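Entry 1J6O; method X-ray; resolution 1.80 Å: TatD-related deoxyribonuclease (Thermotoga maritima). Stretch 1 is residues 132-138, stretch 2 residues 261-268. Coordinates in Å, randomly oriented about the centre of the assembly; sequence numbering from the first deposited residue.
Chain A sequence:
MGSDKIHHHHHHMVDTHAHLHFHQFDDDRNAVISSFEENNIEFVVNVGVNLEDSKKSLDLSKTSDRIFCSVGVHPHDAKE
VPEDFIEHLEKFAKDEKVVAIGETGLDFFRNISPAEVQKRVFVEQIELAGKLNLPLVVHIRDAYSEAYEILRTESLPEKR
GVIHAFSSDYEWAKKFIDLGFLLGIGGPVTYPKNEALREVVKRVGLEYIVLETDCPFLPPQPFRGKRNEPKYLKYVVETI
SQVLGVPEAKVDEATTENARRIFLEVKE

Stretch 1 132-138: LNLPLVV
Stretch 2, residues 261-268: RIFLEVKE

Here the C-terminal tail of the chain folds back onto a loop that leads from a helix into a strand, at least 126 residues away in sequence. The contact is small, burying 319 Å² in all, and two CA pairs mark the register: CA of Asn-133 lies 6.8 Å from CA of Lys-267, and CA of Pro-135 lies 6.9 Å from CA of Ile-262, so the partners go from Lys-267 back to Ile-262 as stretch 1 advances. Stretch 2 meets stretch 1 twice: its helix, which arrives from earlier in the chain and carries a wider pi-type turn at 261-264, packs on Pro-135 and the strand residue Val-137, and its extended end packs on Asn-133 and Pro-135.

Leu-132 (chi1 m, chi2 t) still belongs to the helix and points sideways, out of contact. Asn-133 is the first residue beyond that helix to leave helical phi/psi, with positive phi (62/37), and its CA-to-CB bond points toward the tail. With chi1 t and chi2 18°, its amide ND2 donates a hydrogen bond to the terminal carboxylate atom O of Glu-268, at 2.9 Å and an N-H...O angle of 158°. CA-to-CB of Glu-268 points sideways and the end of its side chain leads away, so this bond is made to the chain terminus and not to the side-chain carboxylate. The backbone O of Asn-133 meanwhile packs against Lys-267 (-109/148), 3.0 Å from its CD, a close contact of a carbonyl with a methylene.

Leu-134, at -105/144 with chi1 m and chi2 t, turns its CA-to-CB bond away and makes no contact. This extended step brings Pro-135 (-70/156, C-gamma endo) back toward stretch 2, where its ring meets three residues. Its CD is 3.4 Å from CE of Lys-267, its CB is 3.9 Å from CG2 of Ile-262 (-68/-50, chi1 m, chi2 t), and its CG is 3.6 Å from the backbone O of Ile-262 and 4.2 Å from CD1 of Phe-263.

Lys-267 shows how a charged residue can line such a site: chi1 m, then t, t and a final p carry the chain alongside the loop, its methylenes packing there while NZ returns to its own stretch. NZ donates to O of Ile-262 at 2.6 Å and weakly to O of Glu-265 at 3.3 Å, tying the extended tail to the helix.

Leu-136 opens the strand at -101/144 and points away. Val-137 (-111/102, chi1 t) points sideways, and its CG2 sits 4.0 Å from CE1 of Phe-263, at the ring edge. That phenylalanine (-93/-32), with chi1 m and chi2 -74°, starts sideways but brings its ring nearer. Val-138 continues the strand beyond reach.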

ATOM      1  N   LEU A 132      -4.578   0.884 -18.000  1.00 13.27           N
ATOM      2  CA  LEU A 132      -3.116   0.974 -18.020  1.00 13.43           C
ATOM      3  C   LEU A 132      -2.415  -0.306 -17.600  1.00 13.03           C
ATOM      4  O   LEU A 132      -1.195  -0.417 -17.706  1.00 12.77           O
ATOM      5  CB  LEU A 132      -2.668   2.131 -17.114  1.00 13.75           C
ATOM      6  CG  LEU A 132      -3.293   3.526 -17.348  1.00 12.19           C
ATOM      7  CD1 LEU A 132      -2.719   4.537 -16.307  1.00 16.45           C
ATOM      8  CD2 LEU A 132      -3.007   4.006 -18.776  1.00 16.66           C
ATOM      9  N   ASN A 133      -3.200  -1.269 -17.135  1.00 12.41           N
ATOM     10  CA  ASN A 133      -2.694  -2.538 -16.683  1.00 12.46           C
ATOM     11  C   ASN A 133      -1.745  -2.370 -15.493  1.00 14.16           C
ATOM     12  O   ASN A 133      -0.728  -3.055 -15.385  1.00 16.23           O
ATOM     13  CB  ASN A 133      -1.995  -3.261 -17.817  1.00 16.26           C
ATOM     14  CG  ASN A 133      -1.974  -4.735 -17.605  1.00 17.52           C
ATOM     15  OD1 ASN A 133      -2.753  -5.266 -16.801  1.00 18.43           O
ATOM     16  ND2 ASN A 133      -1.096  -5.428 -18.326  1.00 21.49           N
ATOM     17  N   LEU A 134      -2.070  -1.425 -14.617  1.00 11.39           N
ATOM     18  CA  LEU A 134      -1.267  -1.155 -13.416  1.00  9.92           C
ATOM     19  C   LEU A 134      -2.018  -1.725 -12.206  1.00  9.61           C
ATOM     20  O   LEU A 134      -3.247  -1.705 -12.165  1.00  9.09           O
ATOM     21  CB  LEU A 134      -1.094   0.356 -13.209  1.00 11.91           C
ATOM     22  CG  LEU A 134      -0.162   1.111 -14.154  1.00 14.02           C
ATOM     23  CD1 LEU A 134      -0.219   2.614 -13.827  1.00 14.27           C
ATOM     24  CD2 LEU A 134       1.286   0.566 -14.030  1.00 15.45           C
ATOM     25  N   PRO A 135      -1.286  -2.258 -11.213  1.00  8.79           N
ATOM     26  CA  PRO A 135      -1.902  -2.822 -10.011  1.00  9.68           C
ATOM     27  C   PRO A 135      -2.500  -1.695  -9.185  1.00  8.24           C
ATOM     28  O   PRO A 135      -2.100  -0.534  -9.314  1.00  9.54           O
ATOM     29  CB  PRO A 135      -0.727  -3.526  -9.318  1.00  7.40           C
ATOM     30  CG  PRO A 135       0.431  -2.734  -9.711  1.00  7.66           C
ATOM     31  CD  PRO A 135       0.176  -2.469 -11.196  1.00 10.60           C
ATOM     32  N   LEU A 136      -3.482  -2.037  -8.365  1.00  9.18           N
ATOM     33  CA  LEU A 136      -4.136  -1.066  -7.520  1.00  8.82           C
ATOM     34  C   LEU A 136      -3.623  -1.139  -6.092  1.00  9.74           C
ATOM     35  O   LEU A 136      -3.301  -2.213  -5.608  1.00  8.66           O
ATOM     36  CB  LEU A 136      -5.654  -1.327  -7.499  1.00  8.68           C
ATOM     37  CG  LEU A 136      -6.400  -0.947  -8.779  1.00  7.94           C
ATOM     38  CD1 LEU A 136      -7.586  -1.883  -9.021  1.00  9.78           C
ATOM     39  CD2 LEU A 136      -6.848   0.508  -8.653  1.00  9.19           C
ATOM     40  N   VAL A 137      -3.524   0.027  -5.448  1.00  8.96           N
ATOM     41  CA  VAL A 137      -3.083   0.153  -4.065  1.00  8.90           C
ATOM     42  C   VAL A 137      -4.429   0.593  -3.469  1.00  8.53           C
ATOM     43  O   VAL A 137      -4.812   1.751  -3.584  1.00  7.53           O
ATOM     44  CB  VAL A 137      -2.003   1.246  -3.928  1.00 10.15           C
ATOM     45  CG1 VAL A 137      -1.828   1.649  -2.492  1.00 14.09           C
ATOM     46  CG2 VAL A 137      -0.687   0.699  -4.490  1.00 14.00           C
ATOM     47  N   VAL A 138      -5.123  -0.350  -2.829  1.00  8.81           N
ATOM     48  CA  VAL A 138      -6.442  -0.109  -2.232  1.00  9.16           C
ATOM     49  C   VAL A 138      -6.527   0.139  -0.753  1.00  8.44           C
ATOM     50  O   VAL A 138      -5.909  -0.550   0.058  1.00  8.78           O
ATOM     51  CB  VAL A 138      -7.394  -1.289  -2.608  1.00  8.82           C
ATOM     52  CG1 VAL A 138      -8.838  -1.010  -2.154  1.00 10.04           C
ATOM     53  CG2 VAL A 138      -7.343  -1.528  -4.113  1.00  8.89           C
ATOM     54  N   ARG A 261       7.145  -8.845  -7.745  1.00  9.44           N
ATOM     55  CA  ARG A 261       6.265  -9.334  -8.785  1.00 12.02           C
ATOM     56  C   ARG A 261       5.110  -8.396  -9.090  1.00 13.14           C
ATOM     57  O   ARG A 261       4.795  -8.125 -10.246  1.00 12.50           O
ATOM     58  CB  ARG A 261       5.722 -10.706  -8.393  1.00 12.36           C
ATOM     59  CG  ARG A 261       4.864 -11.356  -9.455  1.00 18.30           C
ATOM     60  CD  ARG A 261       4.220 -12.648  -8.947  1.00 20.19           C
ATOM     61  NE  ARG A 261       3.195 -12.391  -7.943  1.00 24.50           N
ATOM     62  CZ  ARG A 261       3.301 -12.731  -6.664  1.00 25.81           C
ATOM     63  NH1 ARG A 261       4.398 -13.350  -6.222  1.00 24.30           N
ATOM     64  NH2 ARG A 261       2.310 -12.450  -5.824  1.00 25.32           N
ATOM     65  N   ILE A 262       4.489  -7.879  -8.045  1.00  9.68           N
ATOM     66  CA  ILE A 262       3.354  -6.977  -8.232  1.00 11.19           C
ATOM     67  C   ILE A 262       3.666  -5.622  -8.836  1.00  9.03           C
ATOM     68  O   ILE A 262       3.051  -5.195  -9.810  1.00  9.95           O
ATOM     69  CB  ILE A 262       2.633  -6.739  -6.871  1.00 11.08           C
ATOM     70  CG1 ILE A 262       1.931  -8.032  -6.433  1.00 10.72           C
ATOM     71  CG2 ILE A 262       1.576  -5.644  -6.996  1.00 12.44           C
ATOM     72  CD1 ILE A 262       1.346  -7.972  -5.030  1.00 14.56           C
ATOM     73  N   PHE A 263       4.650  -4.963  -8.262  1.00  7.23           N
ATOM     74  CA  PHE A 263       5.031  -3.643  -8.706  1.00  7.86           C
ATOM     75  C   PHE A 263       6.117  -3.463  -9.736  1.00 10.71           C
ATOM     76  O   PHE A 263       6.046  -2.529 -10.547  1.00  7.75           O
ATOM     77  CB  PHE A 263       5.398  -2.836  -7.451  1.00  9.24           C
ATOM     78  CG  PHE A 263       4.264  -2.709  -6.468  1.00  7.14           C
ATOM     79  CD1 PHE A 263       3.204  -1.866  -6.734  1.00  6.69           C
ATOM     80  CD2 PHE A 263       4.275  -3.433  -5.282  1.00  8.76           C
ATOM     81  CE1 PHE A 263       2.163  -1.731  -5.824  1.00  7.88           C
ATOM     82  CE2 PHE A 263       3.238  -3.315  -4.347  1.00  7.98           C
ATOM     83  CZ  PHE A 263       2.178  -2.461  -4.618  1.00  9.09           C
ATOM     84  N   LEU A 264       7.107  -4.348  -9.736  1.00 11.31           N
ATOM     85  CA  LEU A 264       8.186  -4.168 -10.700  1.00 13.64           C
ATOM     86  C   LEU A 264       8.225  -4.961 -11.974  1.00 15.15           C
ATOM     87  O   LEU A 264       8.962  -4.598 -12.883  1.00 16.53           O
ATOM     88  CB  LEU A 264       9.522  -4.321  -9.984  1.00 13.80           C
ATOM     89  CG  LEU A 264       9.664  -3.350  -8.810  1.00 13.25           C
ATOM     90  CD1 LEU A 264      11.044  -3.479  -8.179  1.00 13.42           C
ATOM     91  CD2 LEU A 264       9.382  -1.910  -9.278  1.00 13.91           C
ATOM     92  N   GLU A 265       7.464  -6.034 -12.056  1.00 16.97           N
ATOM     93  CA  GLU A 265       7.492  -6.818 -13.278  1.00 20.51           C
ATOM     94  C   GLU A 265       6.923  -6.010 -14.429  1.00 22.50           C
ATOM     95  O   GLU A 265       5.913  -5.312 -14.281  1.00 20.90           O
ATOM     96  CB  GLU A 265       6.718  -8.121 -13.085  1.00 21.67           C
ATOM     97  CG  GLU A 265       7.366  -9.309 -13.797  1.00 24.34           C
ATOM     98  CD  GLU A 265       6.944 -10.646 -13.222  1.00 24.31           C
ATOM     99  OE1 GLU A 265       5.852 -11.152 -13.583  1.00 25.82           O
ATOM    100  OE2 GLU A 265       7.706 -11.191 -12.398  1.00 23.15           O
ATOM    101  N   VAL A 266       7.592  -6.077 -15.576  1.00 23.68           N
ATOM    102  CA  VAL A 266       7.134  -5.342 -16.739  1.00 25.20           C
ATOM    103  C   VAL A 266       5.756  -5.896 -17.131  1.00 28.17           C
ATOM    104  O   VAL A 266       5.592  -7.104 -17.303  1.00 28.51           O
ATOM    105  CB  VAL A 266       8.127  -5.493 -17.924  1.00 24.28           C
ATOM    106  CG1 VAL A 266       7.630  -4.701 -19.122  1.00 23.75           C
ATOM    107  CG2 VAL A 266       9.496  -5.009 -17.521  1.00 23.43           C
ATOM    108  N   LYS A 267       4.770  -5.016 -17.268  1.00 31.30           N
ATOM    109  CA  LYS A 267       3.422  -5.449 -17.636  1.00 35.52           C
ATOM    110  C   LYS A 267       3.047  -5.045 -19.064  1.00 37.03           C
ATOM    111  O   LYS A 267       3.504  -4.018 -19.571  1.00 36.19           O
ATOM    112  CB  LYS A 267       2.397  -4.854 -16.662  1.00 37.43           C
ATOM    113  CG  LYS A 267       2.658  -5.194 -15.198  1.00 40.24           C
ATOM    114  CD  LYS A 267       1.719  -4.438 -14.267  1.00 42.64           C
ATOM    115  CE  LYS A 267       1.947  -4.832 -12.808  1.00 44.63           C
ATOM    116  NZ  LYS A 267       3.337  -4.516 -12.354  1.00 45.89           N
ATOM    117  N   GLU A 268       2.224  -5.867 -19.716  1.00 38.92           N
ATOM    118  CA  GLU A 268       1.797  -5.566 -21.079  1.00 41.19           C
ATOM    119  C   GLU A 268       1.179  -4.170 -21.086  1.00 41.29           C
ATOM    120  O   GLU A 268       0.056  -3.980 -20.607  1.00 41.49           O
ATOM    121  CB  GLU A 268       0.740  -6.566 -21.556  1.00 42.19           C
ATOM    122  CG  GLU A 268       1.266  -7.833 -22.217  1.00 44.55           C
ATOM    123  CD  GLU A 268       0.125  -8.708 -22.740  1.00 47.05           C
ATOM    124  OE1 GLU A 268      -0.789  -8.155 -23.402  1.00 45.16           O
ATOM    125  OE2 GLU A 268       0.141  -9.942 -22.494  1.00 48.15           O
ATOM    126  OXT GLU A 268       1.872  -3.250 -21.569  1.00 18.47           O
TER